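Local coordinates for murein peptide amidase A (Escherichia coli O157:H7, PDB 5HXD), which probably hydrolyses the gamma-D-glutamyl-diaminopimelate amide bond of the murein tripeptide, acting as a zinc-dependent amidase in muropeptide degradation, at residues Gly11-Gly16 / Thr58-Leu63; Glu18-Ser23 / Leu29-Ala34; Cys78-Gly83 / Val95-Asn100; Arg89-Gly94 / Glu135-Ala140; Ala140-Ile145 / Gly196-Asp201. One frame throughout, in Å; residues are numbered along the deposited sequence.

Contact 1 of 5, residues Gly11-Gly16 / Thr58-Leu63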
# COMPACT_ATOMS: atom_id res chain seq x y z
N GLY A 11 11.52 12.59 -4.85
CA GLY A 11 11.23 11.31 -5.46
C GLY A 11 12.01 10.15 -4.86
O GLY A 11 11.60 8.98 -4.95
N ALA A 12 13.15 10.45 -4.26
CA ALA A 12 13.96 9.41 -3.64
C ALA A 12 14.03 9.63 -2.15
O ALA A 12 13.53 10.64 -1.63
CB ALA A 12 15.35 9.37 -4.25
N PHE A 13 14.64 8.68 -1.45
CA PHE A 13 14.86 8.81 -0.02
C PHE A 13 16.25 9.39 0.25
O PHE A 13 17.22 9.05 -0.44
CB PHE A 13 14.71 7.44 0.68
CG PHE A 13 13.28 6.96 0.81
CD1 PHE A 13 12.42 7.54 1.73
CD2 PHE A 13 12.82 5.91 0.02
CE1 PHE A 13 11.11 7.12 1.85
CE2 PHE A 13 11.50 5.46 0.15
CZ PHE A 13 10.65 6.07 1.06
N PRO A 14 16.35 10.30 1.24
CA PRO A 14 17.66 10.68 1.75
C PRO A 14 18.38 9.45 2.32
O PRO A 14 17.71 8.58 2.89
CB PRO A 14 17.34 11.70 2.86
CG PRO A 14 15.90 11.43 3.23
CD PRO A 14 15.24 10.98 1.94
N PRO A 15 19.72 9.39 2.19
CA PRO A 15 20.57 8.26 2.60
C PRO A 15 20.32 7.71 4.02
O PRO A 15 19.70 8.37 4.84
CB PRO A 15 21.99 8.85 2.52
CG PRO A 15 21.88 10.00 1.57
CD PRO A 15 20.50 10.55 1.72
N GLY A 16 20.84 6.51 4.29
CA GLY A 16 20.80 5.94 5.63
C GLY A 16 19.66 4.98 5.88
O GLY A 16 19.12 4.90 6.99
N THR A 58 1.95 8.89 3.51
CA THR A 58 2.09 10.17 4.19
C THR A 58 3.42 10.27 4.93
O THR A 58 4.14 11.26 4.81
CB THR A 58 0.96 10.40 5.20
OG1 THR A 58 -0.28 10.55 4.51
CG2 THR A 58 1.24 11.67 6.00
N LEU A 59 3.73 9.23 5.70
CA LEU A 59 5.01 9.14 6.41
C LEU A 59 6.20 9.05 5.46
O LEU A 59 7.24 9.61 5.74
CB LEU A 59 5.01 7.94 7.36
CG LEU A 59 6.26 7.79 8.23
CD1 LEU A 59 6.49 9.05 9.05
CD2 LEU A 59 6.12 6.57 9.13
N SER A 60 6.03 8.34 4.34
CA SER A 60 7.08 8.25 3.32
C SER A 60 7.31 9.60 2.65
O SER A 60 8.42 9.91 2.21
CB SER A 60 6.71 7.20 2.25
OG SER A 60 7.73 7.10 1.26
N CYS A 61 6.24 10.40 2.57
CA CYS A 61 6.32 11.74 1.98
C CYS A 61 6.99 12.69 2.95
O CYS A 61 7.84 13.49 2.56
CB CYS A 61 4.93 12.26 1.61
SG CYS A 61 4.26 11.57 0.06
N ALA A 62 6.60 12.59 4.21
CA ALA A 62 7.18 13.41 5.24
C ALA A 62 8.65 13.11 5.39
O ALA A 62 9.45 14.02 5.49
CB ALA A 62 6.47 13.19 6.54
N LEU A 63 9.02 11.83 5.37
CA LEU A 63 10.41 11.42 5.48
C LEU A 63 11.23 11.92 4.30
O LEU A 63 12.41 12.22 4.44
CB LEU A 63 10.49 9.91 5.60
CG LEU A 63 11.84 9.20 5.74
CD1 LEU A 63 12.59 9.70 6.93
CD2 LEU A 63 11.59 7.72 5.90
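F13 reaches out of the loop ahead of strand 18-22 and sets the far end of its ring against S60 and L63 of helix 53-65. At CB the side chain turns with CG opposite the carbonyl carbon (chi1 -74°), a setting that carries the ring from the loop toward the helix. Beyond CG, the CD1 corner belongs more to a neighbouring ring than to the helix: F13 CD1 lies 4.1 Å from F32 CE1, the two ring planes inclined by about 40°. One atom farther on, F13 CE1 meets the helix, at 3.4 Å from S60 OG and 4.1 Å from L63 CD2; the leucine methyl comes in obliquely to the ring. The tip, F13 CZ, stands 3.1 Å from S60 OG, which lies at the ring edge near its plane. In this peptidase M14 fold the helix packs L59 and L63 against V75 of strand 74-76, at one margin of the central mixed sheet, so the N-terminal loop is laid over an element that itself covers that sheet. L63 has its CG anti to the backbone N (chi1 -179°), which sends CD2 toward the phenyl ring. P14, next in the loop, places its CG 3.8 Å from L63 O. The polar needs of S60 are met elsewhere: OG donates to L86 O of the second subunit and accepts from R64 NE of its own helix. F13 also packs on L88 of that second subunit, and S60 on its G87.

Contact 2 of 5, residues Glu18-Ser23 / Leu29-Ala34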
# COMPACT_ATOMS: atom_id res chain seq x y z
N GLU A 18 18.30 1.24 6.39
CA GLU A 18 18.82 -0.00 6.95
C GLU A 18 17.77 -1.09 6.87
O GLU A 18 16.60 -0.81 6.66
CB GLU A 18 19.25 0.20 8.41
CG GLU A 18 20.33 1.26 8.65
CD GLU A 18 21.57 1.07 7.78
OE1 GLU A 18 21.98 -0.09 7.52
OE2 GLU A 18 22.14 2.09 7.36
N HIS A 19 18.18 -2.35 7.03
CA HIS A 19 17.23 -3.45 7.15
C HIS A 19 17.23 -4.07 8.56
O HIS A 19 18.30 -4.42 9.06
CB HIS A 19 17.53 -4.56 6.14
CG HIS A 19 17.43 -4.13 4.70
ND1 HIS A 19 16.33 -3.47 4.20
CD2 HIS A 19 18.26 -4.35 3.65
CE1 HIS A 19 16.52 -3.25 2.90
NE2 HIS A 19 17.67 -3.78 2.55
N TYR A 20 16.06 -4.24 9.19
CA TYR A 20 15.99 -5.02 10.43
C TYR A 20 15.34 -6.41 10.26
O TYR A 20 14.90 -7.02 11.24
CB TYR A 20 15.22 -4.26 11.52
CG TYR A 20 13.74 -4.08 11.22
CD1 TYR A 20 12.79 -4.95 11.73
CD2 TYR A 20 13.29 -3.01 10.44
CE1 TYR A 20 11.45 -4.77 11.48
CE2 TYR A 20 11.96 -2.83 10.18
CZ TYR A 20 11.05 -3.71 10.69
OH TYR A 20 9.71 -3.51 10.43
N GLY A 21 15.28 -6.91 9.02
CA GLY A 21 14.91 -8.30 8.83
C GLY A 21 14.33 -8.67 7.48
O GLY A 21 14.59 -8.01 6.48
N ARG A 22 13.55 -9.75 7.47
CA ARG A 22 12.83 -10.22 6.29
C ARG A 22 11.37 -10.62 6.62
O ARG A 22 11.10 -11.33 7.60
CB ARG A 22 13.55 -11.41 5.66
CG ARG A 22 14.87 -11.07 4.98
CD ARG A 22 14.65 -10.20 3.77
NE ARG A 22 15.88 -9.62 3.22
CZ ARG A 22 16.01 -9.26 1.94
NH1 ARG A 22 14.99 -9.44 1.12
NH2 ARG A 22 17.14 -8.74 1.48
N SER A 23 10.45 -10.17 5.77
CA SER A 23 9.07 -10.64 5.77
C SER A 23 9.02 -12.12 5.45
O SER A 23 9.96 -12.67 4.89
CB SER A 23 8.21 -9.86 4.75
OG SER A 23 8.64 -10.06 3.41
N LEU A 29 12.67 -6.04 5.66
CA LEU A 29 12.09 -5.12 6.62
C LEU A 29 13.03 -3.92 6.72
O LEU A 29 14.20 -4.05 7.02
CB LEU A 29 11.87 -5.83 7.95
CG LEU A 29 10.85 -6.99 7.81
CD1 LEU A 29 10.89 -7.92 9.01
CD2 LEU A 29 9.44 -6.46 7.60
N ILE A 30 12.51 -2.74 6.39
CA ILE A 30 13.31 -1.54 6.17
C ILE A 30 13.05 -0.53 7.28
O ILE A 30 11.91 -0.33 7.68
CB ILE A 30 12.98 -0.91 4.78
CG1 ILE A 30 13.21 -1.93 3.67
CG2 ILE A 30 13.81 0.33 4.53
CD1 ILE A 30 12.54 -1.58 2.32
N TRP A 31 14.11 0.11 7.78
CA TRP A 31 13.92 1.22 8.71
C TRP A 31 14.92 2.33 8.49
O TRP A 31 15.96 2.15 7.85
CB TRP A 31 13.99 0.76 10.17
CG TRP A 31 15.34 0.33 10.63
CD1 TRP A 31 16.09 -0.70 10.13
CD2 TRP A 31 16.10 0.89 11.72
NE1 TRP A 31 17.27 -0.81 10.83
CE2 TRP A 31 17.30 0.16 11.81
CE3 TRP A 31 15.88 1.94 12.61
CZ2 TRP A 31 18.28 0.44 12.76
CZ3 TRP A 31 16.85 2.22 13.56
CH2 TRP A 31 18.04 1.48 13.63
N PHE A 32 14.58 3.47 9.06
CA PHE A 32 15.29 4.70 8.80
C PHE A 32 15.75 5.27 10.12
O PHE A 32 15.04 6.08 10.70
CB PHE A 32 14.38 5.68 8.07
CG PHE A 32 13.87 5.17 6.76
CD1 PHE A 32 14.55 5.45 5.59
CD2 PHE A 32 12.74 4.38 6.69
CE1 PHE A 32 14.10 4.97 4.38
CE2 PHE A 32 12.28 3.90 5.48
CZ PHE A 32 12.97 4.19 4.33
N PRO A 33 16.92 4.82 10.60
CA PRO A 33 17.47 5.27 11.89
C PRO A 33 17.65 6.78 11.94
O PRO A 33 18.09 7.38 10.95
CB PRO A 33 18.83 4.55 11.99
CG PRO A 33 19.13 4.07 10.64
CD PRO A 33 17.82 3.86 9.93
N ALA A 34 17.30 7.39 13.08
CA ALA A 34 17.42 8.84 13.26
C ALA A 34 18.87 9.21 13.13
O ALA A 34 19.74 8.48 13.63
CB ALA A 34 16.85 9.29 14.60
O HOH W 1 19.52 -2.49 11.49
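E18 O is approached by two groups of the facing strand: W31 N gives it a hydrogen bond of 2.9 Å, and I30 CA adds a weaker C-H contact at 3.4 Å. L29 O is held likewise, by Y20 N at 2.9 Å and by the CA-H of H19. On one side Y20 packs against both L29 and W31. L29 CB sits over the centre of the Y20 ring, 3.6 Å from its centroid, while the edge of Y20 turns toward the face of W31 in an offset edge-to-face pair whose planes are 78° apart. Y20 gets there with CG lodged between its backbone N and carbonyl carbon (chi1 67°), a torsion that folds the ring back over L29. W31 NE1 donates to a water at 2.9 Å, and that water makes a weak bond to H19 O; P33 CD covers one face of the indole, toward its rim. E18 CG meets P33 CG at 3.6 Å, the two side chains crossing at about a right angle. From the other face of the two strands, H19 and I30 project side by side, with I30 CG1 in plane at the edge of the imidazole. Y20 and L29 rest on A140 of helix 136-148, so the aromatic face looks into the protein. With E18-W31 hydrogen-bonded and H19-I30 non-hydrogen-bonded, these antiparallel strands, joined by a short connection, form a beta hairpin.

Contact 3 of 5, residues Cys78-Gly83 / Val95-Asn100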
# COMPACT_ATOMS: atom_id res chain seq x y z
N CYS A 78 6.83 0.56 6.76
CA CYS A 78 5.94 -0.57 6.55
C CYS A 78 6.34 -1.80 7.38
O CYS A 78 7.30 -2.51 7.07
CB CYS A 78 5.89 -0.91 5.06
SG CYS A 78 4.51 -1.94 4.57
N VAL A 79 5.59 -2.03 8.46
CA VAL A 79 5.84 -3.17 9.33
C VAL A 79 5.57 -4.48 8.57
O VAL A 79 6.28 -5.47 8.74
CB VAL A 79 4.97 -3.08 10.62
CG1 VAL A 79 4.96 -4.39 11.37
CG2 VAL A 79 5.46 -1.96 11.54
N ASN A 80 4.58 -4.44 7.68
CA ASN A 80 4.04 -5.62 7.00
C ASN A 80 4.11 -5.52 5.48
O ASN A 80 3.09 -5.44 4.83
CB ASN A 80 2.59 -5.81 7.46
CG ASN A 80 1.91 -7.03 6.87
OD1 ASN A 80 2.55 -7.91 6.30
ND2 ASN A 80 0.60 -7.09 7.03
N PRO A 81 5.32 -5.53 4.91
CA PRO A 81 5.46 -5.28 3.46
C PRO A 81 4.82 -6.33 2.54
O PRO A 81 4.61 -6.03 1.35
CB PRO A 81 6.98 -5.24 3.26
CG PRO A 81 7.57 -5.87 4.44
CD PRO A 81 6.62 -5.69 5.57
N ASP A 82 4.53 -7.53 3.06
CA ASP A 82 3.77 -8.54 2.31
C ASP A 82 2.28 -8.20 2.34
O ASP A 82 1.56 -8.45 1.39
CB ASP A 82 3.98 -9.96 2.87
CG ASP A 82 5.39 -10.48 2.68
OD1 ASP A 82 6.16 -9.91 1.89
OD2 ASP A 82 5.71 -11.49 3.34
N GLY A 83 1.83 -7.65 3.47
CA GLY A 83 0.49 -7.11 3.61
C GLY A 83 0.22 -6.03 2.58
O GLY A 83 -0.70 -6.19 1.76
N VAL A 95 -2.36 -14.08 9.39
CA VAL A 95 -2.22 -13.62 10.77
C VAL A 95 -2.42 -12.10 10.88
O VAL A 95 -1.87 -11.34 10.08
CB VAL A 95 -0.84 -13.99 11.35
CG1 VAL A 95 -0.68 -13.43 12.75
CG2 VAL A 95 -0.66 -15.51 11.35
N ASP A 96 -3.23 -11.68 11.85
CA ASP A 96 -3.35 -10.26 12.19
C ASP A 96 -2.14 -9.90 13.07
O ASP A 96 -2.08 -10.28 14.24
CB ASP A 96 -4.68 -9.98 12.91
CG ASP A 96 -4.99 -8.47 13.07
OD1 ASP A 96 -4.05 -7.62 13.09
OD2 ASP A 96 -6.20 -8.14 13.19
N LEU A 97 -1.15 -9.21 12.50
CA LEU A 97 0.09 -8.92 13.22
C LEU A 97 -0.16 -8.14 14.51
O LEU A 97 0.64 -8.19 15.45
CB LEU A 97 1.08 -8.14 12.32
CG LEU A 97 1.77 -8.90 11.18
CD1 LEU A 97 2.59 -7.97 10.31
CD2 LEU A 97 2.63 -10.03 11.70
N ASN A 98 -1.28 -7.42 14.56
CA ASN A 98 -1.63 -6.66 15.74
C ASN A 98 -2.48 -7.49 16.69
O ASN A 98 -3.20 -6.96 17.52
CB ASN A 98 -2.37 -5.38 15.37
CG ASN A 98 -2.21 -4.27 16.40
OD1 ASN A 98 -1.11 -4.00 16.89
ND2 ASN A 98 -3.31 -3.62 16.72
N ARG A 99 -2.39 -8.81 16.54
CA ARG A 99 -2.87 -9.74 17.57
C ARG A 99 -1.77 -10.75 17.82
O ARG A 99 -1.95 -11.68 18.60
CB ARG A 99 -4.17 -10.46 17.17
CG ARG A 99 -5.35 -9.56 16.85
CD ARG A 99 -5.82 -8.81 18.07
NE ARG A 99 -6.94 -7.94 17.76
CZ ARG A 99 -6.83 -6.74 17.19
NH1 ARG A 99 -5.64 -6.25 16.86
NH2 ARG A 99 -7.93 -6.03 16.94
N ASN A 100 -0.63 -10.54 17.17
CA ASN A 100 0.50 -11.47 17.20
C ASN A 100 1.68 -11.11 18.16
O ASN A 100 2.67 -11.84 18.22
CB ASN A 100 1.04 -11.64 15.77
CG ASN A 100 1.85 -12.92 15.59
OD1 ASN A 100 3.01 -12.88 15.15
ND2 ASN A 100 1.25 -14.06 15.93
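The backbones of 78-83 and 95-100 stay well apart, nearest at N80 and L97 with their CA atoms 8.1 Å from each other, and side chains bridge the interval. L97 places its CD1 methyl over one face of the N80 carboxamide, above CG, 3.6 Å from both CG and CB. V79 contributes a looser touch, its CG1 standing 4.4 Å from L97 CD1. N80 occupies the N-cap of helix 81-85: with CG anti to the backbone N (chi1 -179°), OD1 folds round to accept a weak bond from G83 N, while ND2 makes a weak bond to A90 O. Weakly bonded at each heteroatom, the amide is held with one face turned to the leucine methyl. On the other segment the residues around L97 shape the loop through bonds of their own. D96 OD1 receives N98 N at 3.1 Å, forming an Asx turn, and R99 NH1 bonds to N98 O at 2.6 Å from above the carbonyl plane. N100 OD1 accepts from E135 N and T138 OG1, tying the loop to the start of helix 136-148. D96 also takes H49 NE2 on OD1 and forms a salt bridge with R89 through OD2. H49 is a predicted zinc ligand, about 6 Å from L97 between side chains; an aspartate bonded to a metal-binding histidine is a second-shell feature of the M14 zinc carboxypeptidase site.

Contact 4 of 5, residues Arg89-Gly94 / Glu135-Ala140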
# COMPACT_ATOMS: atom_id res chain seq x y z
N ARG A 89 -4.99 -6.88 5.07
CA ARG A 89 -4.75 -6.40 6.43
C ARG A 89 -3.73 -7.25 7.21
O ARG A 89 -2.93 -6.73 7.97
CB ARG A 89 -6.07 -6.36 7.18
CG ARG A 89 -5.94 -6.25 8.67
CD ARG A 89 -7.28 -6.47 9.33
NE ARG A 89 -7.23 -6.39 10.79
CZ ARG A 89 -7.46 -5.28 11.48
NH1 ARG A 89 -7.77 -4.16 10.85
NH2 ARG A 89 -7.41 -5.30 12.80
N ALA A 90 -3.79 -8.56 7.01
CA ALA A 90 -2.91 -9.55 7.62
C ALA A 90 -1.61 -9.73 6.85
O ALA A 90 -1.47 -9.19 5.75
CB ALA A 90 -3.63 -10.87 7.70
N ASN A 91 -0.66 -10.49 7.43
CA ASN A 91 0.55 -10.88 6.67
C ASN A 91 0.27 -12.11 5.80
O ASN A 91 -0.88 -12.53 5.64
CB ASN A 91 1.76 -11.11 7.60
CG ASN A 91 1.70 -12.43 8.41
OD1 ASN A 91 0.74 -13.19 8.33
ND2 ASN A 91 2.75 -12.68 9.18
N ALA A 92 1.32 -12.69 5.22
CA ALA A 92 1.15 -13.71 4.20
C ALA A 92 0.60 -15.02 4.78
O ALA A 92 0.29 -15.95 4.03
CB ALA A 92 2.47 -13.94 3.48
N ASN A 93 0.48 -15.09 6.11
CA ASN A 93 -0.05 -16.25 6.82
C ASN A 93 -1.50 -16.12 7.27
O ASN A 93 -2.01 -16.96 8.03
CB ASN A 93 0.78 -16.54 8.08
CG ASN A 93 2.01 -17.38 7.80
OD1 ASN A 93 2.06 -18.13 6.83
ND2 ASN A 93 3.01 -17.27 8.67
N GLY A 94 -2.18 -15.06 6.86
CA GLY A 94 -3.51 -14.79 7.38
C GLY A 94 -3.53 -14.43 8.86
O GLY A 94 -4.57 -14.46 9.51
N GLU A 135 5.07 -14.56 14.14
CA GLU A 135 5.37 -14.10 12.78
C GLU A 135 6.71 -13.36 12.66
O GLU A 135 7.12 -12.63 13.57
CB GLU A 135 4.22 -13.22 12.27
CG GLU A 135 2.87 -13.92 12.25
CD GLU A 135 2.88 -15.25 11.48
OE1 GLU A 135 2.94 -15.24 10.22
OE2 GLU A 135 2.84 -16.30 12.15
N PRO A 136 7.40 -13.54 11.51
CA PRO A 136 8.72 -12.93 11.31
C PRO A 136 8.67 -11.41 11.37
O PRO A 136 9.54 -10.82 12.00
CB PRO A 136 9.15 -13.42 9.92
CG PRO A 136 7.94 -13.91 9.27
CD PRO A 136 6.97 -14.32 10.34
N GLU A 137 7.67 -10.80 10.74
CA GLU A 137 7.45 -9.37 10.87
C GLU A 137 7.34 -8.94 12.33
O GLU A 137 7.80 -7.86 12.69
CB GLU A 137 6.18 -8.95 10.14
CG GLU A 137 6.22 -9.08 8.63
CD GLU A 137 5.80 -10.44 8.15
OE1 GLU A 137 5.44 -11.30 8.97
OE2 GLU A 137 5.84 -10.65 6.92
N THR A 138 6.72 -9.77 13.17
CA THR A 138 6.53 -9.41 14.58
C THR A 138 7.82 -9.49 15.39
O THR A 138 8.16 -8.58 16.16
CB THR A 138 5.50 -10.32 15.24
OG1 THR A 138 4.27 -10.25 14.51
CG2 THR A 138 5.31 -9.93 16.72
N GLN A 139 8.52 -10.60 15.23
CA GLN A 139 9.79 -10.81 15.90
C GLN A 139 10.78 -9.74 15.53
O GLN A 139 11.43 -9.18 16.41
CB GLN A 139 10.33 -12.20 15.57
CG GLN A 139 9.59 -13.28 16.35
CD GLN A 139 9.65 -14.66 15.70
OE1 GLN A 139 10.52 -14.93 14.88
NE2 GLN A 139 8.71 -15.53 16.08
N ALA A 140 10.87 -9.43 14.24
CA ALA A 140 11.85 -8.47 13.77
C ALA A 140 11.63 -7.10 14.40
O ALA A 140 12.59 -6.46 14.85
CB ALA A 140 11.80 -8.37 12.29
O HOH W 2 3.88 -11.97 5.50
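N91 opens an Asx turn nested in a type I beta turn, and its amide grips two glutamates at the start of helix 136-148. With CG between backbone N and carbonyl carbon (chi1 75°), the side chain curls back over its own turn, so that OD1 accepts N93 N at 2.9 Å while ND2 faces the helix. That one nitrogen spends a hydrogen on each carboxylate: E135 OE1 at 2.8 Å, through the anti lone pair, and E137 OE1 at 3.0 Å, met from above the carboxylate plane. Both acceptors lie close to the N91 amide plane, which fixes the rotation of the group. Next, A92 joins in through its backbone, its N donating to a water at 2.7 Å that in turn donates to E137 OE2; the same oxygen also accepts from L24 N. N93 then points back at the N-cap residue, its ND2 bonding E135 OE1 at 2.6 Å on the syn lone pair. The two asparagine amides thus hold one carboxylate oxygen from both of its lone-pair sides, their planes turned 65° (N91) and 69° (N93) from that of the carboxylate. A negative charge shared among several N-H donors in a buried spot near a helix N-terminus would plausibly be stabilised there. G94, at positive phi, completes the loop, its N lying 3.1 Å from N91 O in the hydrogen bond that closes the beta turn.

Contact 5 of 5, residues Ala140-Ile145 / Gly196-Asp201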
# COMPACT_ATOMS: atom_id res chain seq x y z
N ALA A 140 10.87 -9.43 14.24
CA ALA A 140 11.85 -8.47 13.77
C ALA A 140 11.63 -7.10 14.40
O ALA A 140 12.59 -6.46 14.85
CB ALA A 140 11.80 -8.37 12.29
N LEU A 141 10.39 -6.65 14.44
CA LEU A 141 10.11 -5.37 15.06
C LEU A 141 10.40 -5.40 16.56
O LEU A 141 10.90 -4.44 17.10
CB LEU A 141 8.66 -4.93 14.83
CG LEU A 141 8.37 -3.50 15.30
CD1 LEU A 141 9.03 -2.49 14.38
CD2 LEU A 141 6.89 -3.21 15.43
N CYS A 142 10.07 -6.51 17.23
CA CYS A 142 10.30 -6.66 18.66
C CYS A 142 11.77 -6.56 19.04
O CYS A 142 12.11 -6.01 20.10
CB CYS A 142 9.74 -7.99 19.16
SG CYS A 142 7.98 -7.97 19.43
N GLN A 143 12.64 -7.10 18.18
CA GLN A 143 14.07 -7.06 18.43
C GLN A 143 14.68 -5.70 18.11
O GLN A 143 15.57 -5.22 18.83
CB GLN A 143 14.78 -8.17 17.64
CG GLN A 143 14.66 -9.54 18.31
CD GLN A 143 14.86 -9.48 19.84
OE1 GLN A 143 15.81 -8.84 20.34
NE2 GLN A 143 13.96 -10.14 20.58
N LEU A 144 14.18 -5.07 17.05
CA LEU A 144 14.52 -3.69 16.71
C LEU A 144 14.30 -2.79 17.93
O LEU A 144 15.20 -2.06 18.34
CB LEU A 144 13.67 -3.21 15.53
CG LEU A 144 13.86 -1.78 15.00
CD1 LEU A 144 15.10 -1.67 14.14
CD2 LEU A 144 12.64 -1.33 14.23
N ILE A 145 13.11 -2.86 18.52
CA ILE A 145 12.76 -1.98 19.63
C ILE A 145 13.57 -2.30 20.91
O ILE A 145 13.72 -1.44 21.78
CB ILE A 145 11.22 -2.03 19.90
CG1 ILE A 145 10.48 -1.66 18.62
CG2 ILE A 145 10.80 -1.06 21.00
CD1 ILE A 145 8.97 -1.62 18.73
N GLY A 196 0.50 -2.31 21.05
CA GLY A 196 0.37 -1.50 22.25
C GLY A 196 0.31 -2.33 23.51
O GLY A 196 0.79 -1.90 24.55
N SER A 197 -0.29 -3.51 23.43
CA SER A 197 -0.35 -4.40 24.58
C SER A 197 1.05 -4.89 24.95
O SER A 197 1.38 -5.08 26.12
CB SER A 197 -1.25 -5.60 24.29
OG SER A 197 -2.61 -5.30 24.52
N TRP A 198 1.87 -5.10 23.92
CA TRP A 198 3.24 -5.53 24.13
C TRP A 198 4.07 -4.38 24.71
O TRP A 198 4.94 -4.56 25.55
CB TRP A 198 3.84 -6.00 22.82
CG TRP A 198 5.22 -6.56 22.93
CD1 TRP A 198 5.58 -7.76 23.47
CD2 TRP A 198 6.42 -5.96 22.46
NE1 TRP A 198 6.93 -7.94 23.37
CE2 TRP A 198 7.48 -6.85 22.75
CE3 TRP A 198 6.72 -4.75 21.81
CZ2 TRP A 198 8.79 -6.58 22.41
CZ3 TRP A 198 8.01 -4.48 21.50
CH2 TRP A 198 9.04 -5.39 21.79
N CYS A 199 3.78 -3.19 24.22
CA CYS A 199 4.47 -2.01 24.66
C CYS A 199 4.19 -1.71 26.14
O CYS A 199 5.12 -1.39 26.91
CB CYS A 199 4.06 -0.83 23.77
SG CYS A 199 5.00 -0.73 22.22
N ALA A 200 2.92 -1.83 26.55
CA ALA A 200 2.54 -1.60 27.93
C ALA A 200 3.28 -2.54 28.87
O ALA A 200 3.69 -2.13 29.97
CB ALA A 200 1.06 -1.75 28.13
N ASP A 201 3.48 -3.79 28.46
CA ASP A 201 4.17 -4.73 29.35
C ASP A 201 5.69 -4.45 29.49
O ASP A 201 6.31 -4.86 30.47
CB ASP A 201 3.91 -6.17 28.88
CG ASP A 201 2.48 -6.61 29.13
OD1 ASP A 201 1.71 -5.86 29.78
OD2 ASP A 201 2.12 -7.73 28.72
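C142 lays its sulfur on the indole of W198, with SG 3.5 Å from the centroid of the six-membered ring. The line from ring centre to sulfur is only 18° off the ring normal, so this is a sulfur-aromatic contact over the face, offset toward the CZ2-CE2 bond: SG is nearest CZ2, at 3.4 Å, and CE2. C142 CB follows at 3.7 Å from CZ2, so the cysteine backs the outer rim of the benzene ring as well. I145, one helical turn along, comes from another direction, its CD1 standing 4.1 Å from CZ3 at the ring edge, and the two side chains slide past each other in opposite senses. Between them, face and edge of the same indole are engaged by one helix. A torsion accounts for the reach. W198 carries CG anti to its backbone N (chi1 -176°), and the ring spans an interval in which the C142 and W198 CA atoms remain 9.0 Å apart; its CH2 reaches C142 CA and O, both at 3.6 Å. Farther out, F101 packs on C142 and P102 on W198, while I145 also meets F195, P150 and L204. The tryptophan helix is bonded to the loop that runs up to strand 110-114, S197 OG with N105 ND2 and D201 OD2 with A104 N. L144 faces W31 of the hairpin. Helices 136-148 and 195-201 lead into strands 153-157 and 206-210, neighbouring parallel strands, and their pairing through W198 is helix-helix packing beside the central mixed sheet of the alpha/beta M14 fold.

Overall arrangement
Contact 2 touches each of the others: F32 meets L63 of contact 1 (F32 CG to L63 CD2, 3.5 Å), S23 OG lies 2.9 Å from D82 OD1 of contact 3, and W31 CD2 3.7 Å from L144 CD1 of contact 5. It is nested in the loop contact 1 closes. Contacts 3 and 4 interlace, their segments alternating in sequence and their centres about 4 Å apart. Contacts 4 and 5 share A140 and helix 136-148. Contact 3 lies nearest the metal, with the L97 side chain about 10 Å from the zinc ion (N91 of contact 4, about 14 Å). Contacts 1, 2 and 3 touch the second subunit; 1 and 2 lie away from the active site.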